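PDB 5IE0: oxalate--CoA ligase from Arabidopsis thaliana, which belongs to the AMP-binding enzyme family of the ANL clan, pairing a large N-terminal part with a smaller C-terminal domain. Local coordinates for residues Asp19-Ser24 with Gly229-Leu234; Lys192-Val197 with Thr318-Ser323; Ile208-Phe213 with Tyr257-Thr262. All coordinates share one frame; numbering follows the deposited sequence.

All three contacts are buried, yet their chemistry differs with their place in the fold. Contact 1 joins neighbouring strands of one mixed sheet through main-chain hydrogen bonds and buries 438 Å². Contacts 2 and 3 have no direct hydrogen bond between their segments, rest on apolar packing with one bridging water each, and bury 237 and 206 Å². Both reach another mixed sheet, contact 2 at strand 319-323 and contact 3 at 256-259, one of its two outermost strands. Contacts 1 and 3 touch where I208 packs on V232 and L234 and where I208 N probably bonds to T233 O. The centre of contact 1 is about 20 Å from that of the chain, against about 12 Å for contact 2 and about 7 Å for contact 3.

Contact 1: residues Asp19-Ser24 with Gly229-Leu234; sequences DRRALS and GAAVTL. With SRT (S,R meso-tartaric acid), chain D.
R21 lays its guanidinium over A231, whose CB sits under the middle of one face of the group, 3.5 Å from R21 CZ. The tight part of the contact runs on from there. Strands 21-24 and 231-234 lie side by side at 8° between their directions, and three main-chain bonds tie them: V232 N to A22 O at 2.9 Å, S24 N to V232 O at 2.8 Å, and L234 N to S24 O. The middle one is nearly straight, 172° at the hydrogen. On one face of the sheet L23 CD1 packs at 4.0 Å from V232 CB and also meets L234 CG. On the other, R21 NH1 bonds in its own plane to S24 OG (2.9 Å), which N30 holds as well. That bond, A231 CB over one face and S205 OG at R21 NH2 together restrain the guanidinium's rotation; water 2 adds a link from R21 NH1 to T233 OG1.

The R20 side is looser. R20 is partly exposed, and water 1 lies 2.6 Å from R21 O and 2.9 Å from G229 O. R21 NE and NH2 meet a bound meso-tartaric acid, mostly by weak bonds; R21 NH2 to O1 of the tartaric acid, 3.2 Å and 144° at the hydrogen, has better geometry. G229 closes helix 215-227 with a Schellman motif. Strand 21-25 pairs parallel with 231-234 on one side and, through a classic beta bulge at A22 and L23 opposite L31, antiparallel with 29-32 on the other, within a mixed sheet.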
loop_
_atom_site.group_PDB
_atom_site.type_symbol
_atom_site.label_atom_id
_atom_site.label_comp_id
_atom_site.label_asym_id
_atom_site.label_seq_id
_atom_site.Cartn_x
_atom_site.Cartn_y
_atom_site.Cartn_z
ATOM N N ASP A 19 16.154 17.805 -15.896
ATOM C CA ASP A 19 15.470 17.598 -17.173
ATOM C C ASP A 19 14.922 16.188 -17.350
ATOM O O ASP A 19 14.292 15.886 -18.364
ATOM C CB ASP A 19 16.408 17.926 -18.336
ATOM C CG ASP A 19 16.678 19.408 -18.459
ATOM O OD1 ASP A 19 15.713 20.187 -18.320
ATOM O OD2 ASP A 19 17.844 19.792 -18.691
ATOM N N ARG A 20 15.174 15.318 -16.381
ATOM C CA ARG A 20 14.634 13.969 -16.449
ATOM C C ARG A 20 13.144 13.993 -16.144
ATOM O O ARG A 20 12.673 14.835 -15.381
ATOM C CB ARG A 20 15.362 13.042 -15.484
ATOM C CG ARG A 20 16.844 12.923 -15.786
ATOM C CD ARG A 20 17.359 11.560 -15.403
ATOM N NE ARG A 20 16.630 10.500 -16.091
ATOM C CZ ARG A 20 17.096 9.838 -17.144
ATOM N NH1 ARG A 20 18.300 10.122 -17.625
ATOM N NH2 ARG A 20 16.363 8.888 -17.712
ATOM N N ARG A 21 12.403 13.075 -16.751
ATOM C CA ARG A 21 10.963 13.007 -16.537
ATOM C C ARG A 21 10.641 12.561 -15.112
ATOM O O ARG A 21 11.236 11.619 -14.594
ATOM C CB ARG A 21 10.323 12.067 -17.555
ATOM C CG ARG A 21 8.811 12.079 -17.544
ATOM C CD ARG A 21 8.273 11.333 -18.748
ATOM N NE ARG A 21 8.735 9.949 -18.767
ATOM C CZ ARG A 21 8.027 8.924 -18.305
ATOM N NH1 ARG A 21 6.823 9.129 -17.788
ATOM N NH2 ARG A 21 8.523 7.696 -18.361
ATOM N N ALA A 22 9.694 13.253 -14.488
ATOM C CA ALA A 22 9.284 12.966 -13.119
ATOM C C ALA A 22 7.861 12.435 -13.053
ATOM O O ALA A 22 7.603 11.415 -12.422
ATOM C CB ALA A 22 9.411 14.217 -12.254
ATOM N N LEU A 23 6.933 13.138 -13.694
ATOM C CA LEU A 23 5.519 12.827 -13.534
ATOM C C LEU A 23 4.717 13.063 -14.810
ATOM O O LEU A 23 4.632 14.185 -15.313
ATOM C CB LEU A 23 4.937 13.656 -12.390
ATOM C CG LEU A 23 3.494 13.395 -11.969
ATOM C CD1 LEU A 23 3.344 12.000 -11.377
ATOM C CD2 LEU A 23 3.070 14.452 -10.969
ATOM N N SER A 24 4.134 11.988 -15.328
ATOM C CA SER A 24 3.280 12.057 -16.500
ATOM C C SER A 24 1.834 11.753 -16.132
ATOM O O SER A 24 1.560 11.007 -15.190
ATOM C CB SER A 24 3.756 11.084 -17.584
ATOM O OG SER A 24 5.040 11.434 -18.079
ATOM N N GLY A 229 14.868 9.983 -8.904
ATOM C CA GLY A 229 14.981 10.707 -10.158
ATOM C C GLY A 229 14.306 9.948 -11.286
ATOM O O GLY A 229 14.459 10.286 -12.465
ATOM N N ALA A 230 13.555 8.914 -10.913
ATOM C CA ALA A 230 12.813 8.093 -11.866
ATOM C C ALA A 230 11.506 8.768 -12.268
ATOM O O ALA A 230 11.184 9.851 -11.779
ATOM C CB ALA A 230 12.539 6.715 -11.277
ATOM N N ALA A 231 10.752 8.117 -13.149
ATOM C CA ALA A 231 9.500 8.679 -13.648
ATOM C C ALA A 231 8.285 7.904 -13.145
ATOM O O ALA A 231 8.347 6.694 -12.918
ATOM C CB ALA A 231 9.505 8.713 -15.176
ATOM N N VAL A 232 7.187 8.627 -12.969
ATOM C CA VAL A 232 5.916 8.067 -12.538
ATOM C C VAL A 232 4.835 8.432 -13.543
ATOM O O VAL A 232 4.728 9.587 -13.920
ATOM C CB VAL A 232 5.501 8.606 -11.154
ATOM C CG1 VAL A 232 4.166 8.026 -10.737
ATOM C CG2 VAL A 232 6.567 8.309 -10.124
ATOM N N THR A 233 4.033 7.465 -13.971
ATOM C CA THR A 233 2.909 7.772 -14.851
ATOM C C THR A 233 1.583 7.478 -14.164
ATOM O O THR A 233 1.392 6.415 -13.575
ATOM C CB THR A 233 2.982 6.986 -16.182
ATOM O OG1 THR A 233 4.161 7.366 -16.898
ATOM C CG2 THR A 233 1.761 7.287 -17.050
ATOM N N LEU A 234 0.677 8.448 -14.226
ATOM C CA LEU A 234 -0.669 8.291 -13.698
ATOM C C LEU A 234 -1.615 7.989 -14.849
ATOM O O LEU A 234 -1.554 8.648 -15.887
ATOM C CB LEU A 234 -1.116 9.554 -12.966
ATOM C CG LEU A 234 -0.144 10.106 -11.918
ATOM C CD1 LEU A 234 -0.701 11.383 -11.317
ATOM C CD2 LEU A 234 0.128 9.075 -10.835
HETATM O O1 SRT D . 11.418 6.298 -18.516
HETATM O O11 SRT D . 12.736 6.203 -20.259
HETATM C C1 SRT D . 12.067 6.877 -19.428
HETATM C C2 SRT D . 12.030 8.385 -19.523
HETATM O O2 SRT D . 13.333 8.900 -19.382
HETATM C C3 SRT D . 11.478 8.783 -20.871
HETATM O O3 SRT D . 10.128 8.388 -20.964
HETATM C C4 SRT D . 11.575 10.286 -21.013
HETATM O O4 SRT D . 12.703 10.842 -21.088
HETATM O O41 SRT D . 10.527 10.976 -21.057
HETATM O O HOH W 1 13.323 10.086 -15.074
HETATM O O HOH W 2 6.533 6.692 -15.815
#

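Contact 2: residues Lys192-Val197 with Thr318-Ser323; sequences KNIKAV and THLMSS. With SRT (S,R meso-tartaric acid), chain C.
L320 holds CG opposite its backbone N (chi1 180°), which extends its side chain from the strand toward helix 184-197, while I194 turns CG1 away from its own carbonyl carbon (chi1 -64°) to meet it. The two side chains slide past one another in opposite directions, with I194 CG1 3.7 Å from L320 CD2. That same methyl touches N193 CB at 3.9 Å and stands tip to tip with V197 CG1 at 4.1 Å, so one leucine branch is lodged among N193, I194 and V197, which face it from about one turn of the helix. V197 CG2 then reaches S323 CB at 4.2 Å, beyond the corner the chain makes at M321.

Farther along I194, CD1 comes up to the edge of the H319 ring, near its plane and 4.0 Å from H319 CD2; the two side chains cross at about a right angle. The opposite part of that ring works differently: H319 ND1 gives a bond of 2.7 Å, 163° at the hydrogen, to O4 of a bound meso-tartaric acid. R286 bonds to NE2 and H216 stacks on the ring, which sets its orientation. Polar linkage between the segments runs through water 3, which accepts from N193 ND2 and donates to L320 O at 2.7 Å.

With no direct hydrogen bond across it, this is an apolar joint behind a polar site: the helix packs against one edge of H319 while the ring's ND1 serves the ligand, which S289 and K500 also bind.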
loop_
_atom_site.group_PDB
_atom_site.type_symbol
_atom_site.label_atom_id
_atom_site.label_comp_id
_atom_site.label_asym_id
_atom_site.label_seq_id
_atom_site.Cartn_x
_atom_site.Cartn_y
_atom_site.Cartn_z
ATOM N N LYS A 192 14.305 5.891 1.007
ATOM C CA LYS A 192 15.665 5.386 0.844
ATOM C C LYS A 192 15.721 3.849 0.882
ATOM O O LYS A 192 16.438 3.232 0.091
ATOM C CB LYS A 192 16.588 5.997 1.895
ATOM C CG LYS A 192 17.113 7.378 1.486
ATOM C CD LYS A 192 17.948 8.038 2.568
ATOM C CE LYS A 192 17.147 8.271 3.843
ATOM N NZ LYS A 192 17.988 8.893 4.906
ATOM N N ASN A 193 14.957 3.233 1.782
ATOM C CA ASN A 193 14.900 1.769 1.864
ATOM C C ASN A 193 14.388 1.135 0.571
ATOM O O ASN A 193 14.978 0.180 0.038
ATOM C CB ASN A 193 14.004 1.339 3.028
ATOM C CG ASN A 193 14.573 1.726 4.374
ATOM O OD1 ASN A 193 15.763 2.010 4.496
ATOM N ND2 ASN A 193 13.726 1.731 5.398
ATOM N N ILE A 194 13.277 1.680 0.083
ATOM C CA ILE A 194 12.624 1.177 -1.120
ATOM C C ILE A 194 13.533 1.370 -2.332
ATOM O O ILE A 194 13.691 0.452 -3.140
ATOM C CB ILE A 194 11.268 1.870 -1.347
ATOM C CG1 ILE A 194 10.316 1.520 -0.199
ATOM C CG2 ILE A 194 10.674 1.466 -2.696
ATOM C CD1 ILE A 194 9.099 2.425 -0.084
ATOM N N LYS A 195 14.153 2.545 -2.444
ATOM C CA LYS A 195 15.076 2.794 -3.553
ATOM C C LYS A 195 16.287 1.878 -3.498
ATOM O O LYS A 195 16.766 1.403 -4.529
ATOM C CB LYS A 195 15.587 4.235 -3.531
ATOM C CG LYS A 195 14.624 5.310 -3.968
ATOM C CD LYS A 195 15.198 6.669 -3.587
ATOM C CE LYS A 195 16.686 6.741 -3.908
ATOM N NZ LYS A 195 17.344 7.918 -3.276
ATOM N N ALA A 196 16.760 1.610 -2.286
ATOM C CA ALA A 196 17.937 0.778 -2.096
ATOM C C ALA A 196 17.683 -0.669 -2.471
ATOM O O ALA A 196 18.452 -1.256 -3.233
ATOM C CB ALA A 196 18.426 0.865 -0.650
ATOM N N VAL A 197 16.607 -1.253 -1.951
ATOM C CA VAL A 197 16.423 -2.688 -2.141
ATOM C C VAL A 197 16.098 -3.030 -3.606
ATOM O O VAL A 197 16.461 -4.107 -4.087
ATOM C CB VAL A 197 15.331 -3.253 -1.193
ATOM C CG1 VAL A 197 13.963 -2.706 -1.541
ATOM C CG2 VAL A 197 15.337 -4.779 -1.221
ATOM N N THR A 318 5.624 3.092 7.725
ATOM C CA THR A 318 5.709 3.929 6.530
ATOM C C THR A 318 5.937 3.017 5.327
ATOM O O THR A 318 6.870 3.208 4.546
ATOM C CB THR A 318 6.829 4.993 6.646
ATOM O OG1 THR A 318 6.755 5.617 7.931
ATOM C CG2 THR A 318 6.681 6.063 5.567
ATOM N N HIS A 319 5.081 2.003 5.232
ATOM C CA HIS A 319 5.120 0.965 4.199
ATOM C C HIS A 319 6.221 -0.070 4.481
ATOM O O HIS A 319 6.100 -0.849 5.423
ATOM C CB HIS A 319 5.283 1.568 2.797
ATOM C CG HIS A 319 5.025 0.596 1.686
ATOM N ND1 HIS A 319 3.904 -0.206 1.645
ATOM C CD2 HIS A 319 5.740 0.299 0.576
ATOM C CE1 HIS A 319 3.947 -0.964 0.563
ATOM N NE2 HIS A 319 5.047 -0.670 -0.107
ATOM N N LEU A 320 7.279 -0.073 3.672
ATOM C CA LEU A 320 8.210 -1.208 3.588
ATOM C C LEU A 320 8.817 -1.673 4.915
ATOM O O LEU A 320 9.410 -0.885 5.658
ATOM C CB LEU A 320 9.356 -0.877 2.624
ATOM C CG LEU A 320 10.416 -1.970 2.435
ATOM C CD1 LEU A 320 9.809 -3.215 1.803
ATOM C CD2 LEU A 320 11.614 -1.471 1.620
ATOM N N MET A 321 8.673 -2.969 5.186
ATOM C CA MET A 321 9.365 -3.622 6.290
ATOM C C MET A 321 10.399 -4.607 5.757
ATOM O O MET A 321 11.561 -4.568 6.154
ATOM C CB MET A 321 8.376 -4.342 7.207
ATOM C CG MET A 321 7.605 -3.408 8.125
ATOM S SD MET A 321 6.390 -4.238 9.162
ATOM C CE MET A 321 5.169 -4.720 7.952
ATOM N N SER A 322 9.979 -5.494 4.857
ATOM C CA SER A 322 10.926 -6.464 4.299
ATOM C C SER A 322 10.655 -6.715 2.825
ATOM O O SER A 322 9.567 -6.440 2.344
ATOM C CB SER A 322 10.868 -7.788 5.068
ATOM O OG SER A 322 9.654 -8.483 4.814
ATOM N N SER A 323 11.640 -7.240 2.103
ATOM C CA SER A 323 11.409 -7.592 0.708
ATOM C C SER A 323 12.362 -8.662 0.211
ATOM O O SER A 323 13.500 -8.760 0.662
ATOM C CB SER A 323 11.528 -6.358 -0.192
ATOM O OG SER A 323 11.297 -6.705 -1.550
HETATM O O1 SRT C . -2.515 -0.331 4.497
HETATM O O11 SRT C . -3.440 0.227 2.598
HETATM C C1 SRT C . -2.449 -0.188 3.245
HETATM C C2 SRT C . -1.187 -0.533 2.489
HETATM O O2 SRT C . -0.494 0.620 2.094
HETATM C C3 SRT C . -0.343 -1.460 3.320
HETATM O O3 SRT C . -0.900 -2.731 3.117
HETATM C C4 SRT C . 1.089 -1.462 2.837
HETATM O O4 SRT C . 1.934 -0.704 3.373
HETATM O O41 SRT C . 1.445 -2.223 1.904
HETATM O O HOH W 3 10.701 1.423 4.971
#

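Contact 3: residues Ile208-Phe213 with Tyr257-Thr262; sequences IVLPLF and YTAVPT
V209 and L210 form the first shell, pressing their branched ends onto the chain of T258-V260 as it leaves strand 256-259. V209 CG2 takes the crowded position between its backbone N and carbonyl carbon, and from there lies 3.4 Å from T258 O and 3.7 Å from A259 CB; its approach to the Y257 ring is longer and slanting. L210 sets CD1 anti to CA (chi2 171°), and its two methyls divide the work. L210 CD1 rests 3.7 Å from A259 CA, and L210 CD2 sits 4.1 Å from V260 CG1, near the buried V260 N, which has no hydrogen-bond partner in the model. Where no direct bond spans the segments, water 4 does: it accepts from V209 N at 3.0 Å and donates to T258 O at 2.8 Å.

The second shell fixes both sides. L210 O and L212 N are held by the side-chain amide of N65. A259 is bonded through its backbone to R286 and C288, and T258 OG1 to H216 and R286. Y257 OH bonds to H264, which ties the strand back to helix 261-273, and F245 meets the Y257 ring edge-to-face.

V260 occupies the N-cap position of that helix, its side chain about 6 Å from a bound meso-tartaric acid. Strand 256-259, helix 261-273 and the neighbouring parallel strand 284-287 form a beta-alpha-beta unit, and the loop after strand 205-207 packs at its strand-to-helix turn.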
loop_
_atom_site.group_PDB
_atom_site.type_symbol
_atom_site.label_atom_id
_atom_site.label_comp_id
_atom_site.label_asym_id
_atom_site.label_seq_id
_atom_site.Cartn_x
_atom_site.Cartn_y
_atom_site.Cartn_z
ATOM N N ILE A 208 1.297 4.020 -11.843
ATOM C CA ILE A 208 0.587 3.849 -10.577
ATOM C C ILE A 208 -0.723 3.104 -10.793
ATOM O O ILE A 208 -1.559 3.529 -11.593
ATOM C CB ILE A 208 0.281 5.204 -9.902
ATOM C CG1 ILE A 208 1.571 5.988 -9.655
ATOM C CG2 ILE A 208 -0.486 5.001 -8.600
ATOM C CD1 ILE A 208 2.575 5.269 -8.788
ATOM N N VAL A 209 -0.899 1.995 -10.083
ATOM C CA VAL A 209 -2.122 1.209 -10.199
ATOM C C VAL A 209 -2.814 1.022 -8.853
ATOM O O VAL A 209 -3.717 0.194 -8.724
ATOM C CB VAL A 209 -1.845 -0.175 -10.818
ATOM C CG1 VAL A 209 -1.292 -0.022 -12.225
ATOM C CG2 VAL A 209 -0.887 -0.976 -9.943
ATOM N N LEU A 210 -2.393 1.799 -7.858
ATOM C CA LEU A 210 -2.948 1.707 -6.508
ATOM C C LEU A 210 -3.358 3.092 -6.003
ATOM O O LEU A 210 -2.773 4.098 -6.410
ATOM C CB LEU A 210 -1.926 1.077 -5.552
ATOM C CG LEU A 210 -1.421 -0.334 -5.863
ATOM C CD1 LEU A 210 -0.275 -0.687 -4.939
ATOM C CD2 LEU A 210 -2.542 -1.351 -5.726
ATOM N N PRO A 211 -4.361 3.153 -5.110
ATOM C CA PRO A 211 -4.762 4.451 -4.550
ATOM C C PRO A 211 -3.616 5.144 -3.819
ATOM O O PRO A 211 -2.911 4.508 -3.036
ATOM C CB PRO A 211 -5.897 4.086 -3.584
ATOM C CG PRO A 211 -5.748 2.621 -3.331
ATOM C CD PRO A 211 -5.194 2.051 -4.596
ATOM N N LEU A 212 -3.427 6.433 -4.079
ATOM C CA LEU A 212 -2.319 7.163 -3.474
ATOM C C LEU A 212 -2.640 7.670 -2.065
ATOM O O LEU A 212 -1.847 8.405 -1.472
ATOM C CB LEU A 212 -1.902 8.329 -4.373
ATOM C CG LEU A 212 -1.230 7.930 -5.690
ATOM C CD1 LEU A 212 -1.072 9.140 -6.604
ATOM C CD2 LEU A 212 0.119 7.268 -5.428
ATOM N N PHE A 213 -3.784 7.270 -1.516
ATOM C CA PHE A 213 -4.092 7.624 -0.133
ATOM C C PHE A 213 -3.788 6.472 0.840
ATOM O O PHE A 213 -4.168 6.519 2.009
ATOM C CB PHE A 213 -5.549 8.098 0.005
ATOM C CG PHE A 213 -6.577 7.148 -0.549
ATOM C CD1 PHE A 213 -7.069 6.105 0.220
ATOM C CD2 PHE A 213 -7.090 7.330 -1.823
ATOM C CE1 PHE A 213 -8.028 5.243 -0.282
ATOM C CE2 PHE A 213 -8.054 6.475 -2.332
ATOM C CZ PHE A 213 -8.523 5.429 -1.561
ATOM N N TYR A 257 6.630 -2.297 -11.917
ATOM C CA TYR A 257 5.421 -1.808 -11.263
ATOM C C TYR A 257 5.193 -2.558 -9.957
ATOM O O TYR A 257 5.773 -3.618 -9.724
ATOM C CB TYR A 257 4.198 -1.910 -12.193
ATOM C CG TYR A 257 3.514 -3.260 -12.292
ATOM C CD1 TYR A 257 2.397 -3.556 -11.509
ATOM C CD2 TYR A 257 3.950 -4.221 -13.196
ATOM C CE1 TYR A 257 1.757 -4.785 -11.607
ATOM C CE2 TYR A 257 3.315 -5.451 -13.300
ATOM C CZ TYR A 257 2.221 -5.728 -12.505
ATOM O OH TYR A 257 1.587 -6.952 -12.608
ATOM N N THR A 258 4.373 -1.976 -9.090
ATOM C CA THR A 258 4.056 -2.592 -7.814
ATOM C C THR A 258 2.541 -2.597 -7.633
ATOM O O THR A 258 1.852 -1.656 -8.036
ATOM C CB THR A 258 4.747 -1.860 -6.633
ATOM O OG1 THR A 258 4.556 -2.598 -5.423
ATOM C CG2 THR A 258 4.209 -0.440 -6.460
ATOM N N ALA A 259 2.023 -3.676 -7.059
ATOM C CA ALA A 259 0.591 -3.791 -6.837
ATOM C C ALA A 259 0.286 -4.808 -5.747
ATOM O O ALA A 259 1.184 -5.479 -5.239
ATOM C CB ALA A 259 -0.119 -4.169 -8.134
ATOM N N VAL A 260 -0.987 -4.899 -5.378
ATOM C CA VAL A 260 -1.440 -5.903 -4.430
ATOM C C VAL A 260 -1.877 -7.144 -5.210
ATOM O O VAL A 260 -2.191 -7.047 -6.390
ATOM C CB VAL A 260 -2.595 -5.367 -3.550
ATOM C CG1 VAL A 260 -2.137 -4.140 -2.779
ATOM C CG2 VAL A 260 -3.803 -5.030 -4.402
ATOM N N PRO A 261 -1.866 -8.319 -4.564
ATOM C CA PRO A 261 -2.232 -9.569 -5.244
ATOM C C PRO A 261 -3.547 -9.535 -6.034
ATOM O O PRO A 261 -3.598 -10.141 -7.097
ATOM C CB PRO A 261 -2.320 -10.564 -4.089
ATOM C CG PRO A 261 -1.249 -10.090 -3.158
ATOM C CD PRO A 261 -1.298 -8.578 -3.227
ATOM N N THR A 262 -4.585 -8.863 -5.544
ATOM C CA THR A 262 -5.857 -8.864 -6.266
ATOM C C THR A 262 -5.730 -8.110 -7.596
ATOM O O THR A 262 -6.317 -8.503 -8.615
ATOM C CB THR A 262 -6.996 -8.254 -5.421
ATOM O OG1 THR A 262 -6.613 -6.957 -4.949
ATOM C CG2 THR A 262 -7.308 -9.152 -4.229
HETATM O O HOH W 4 1.381 1.107 -8.324
#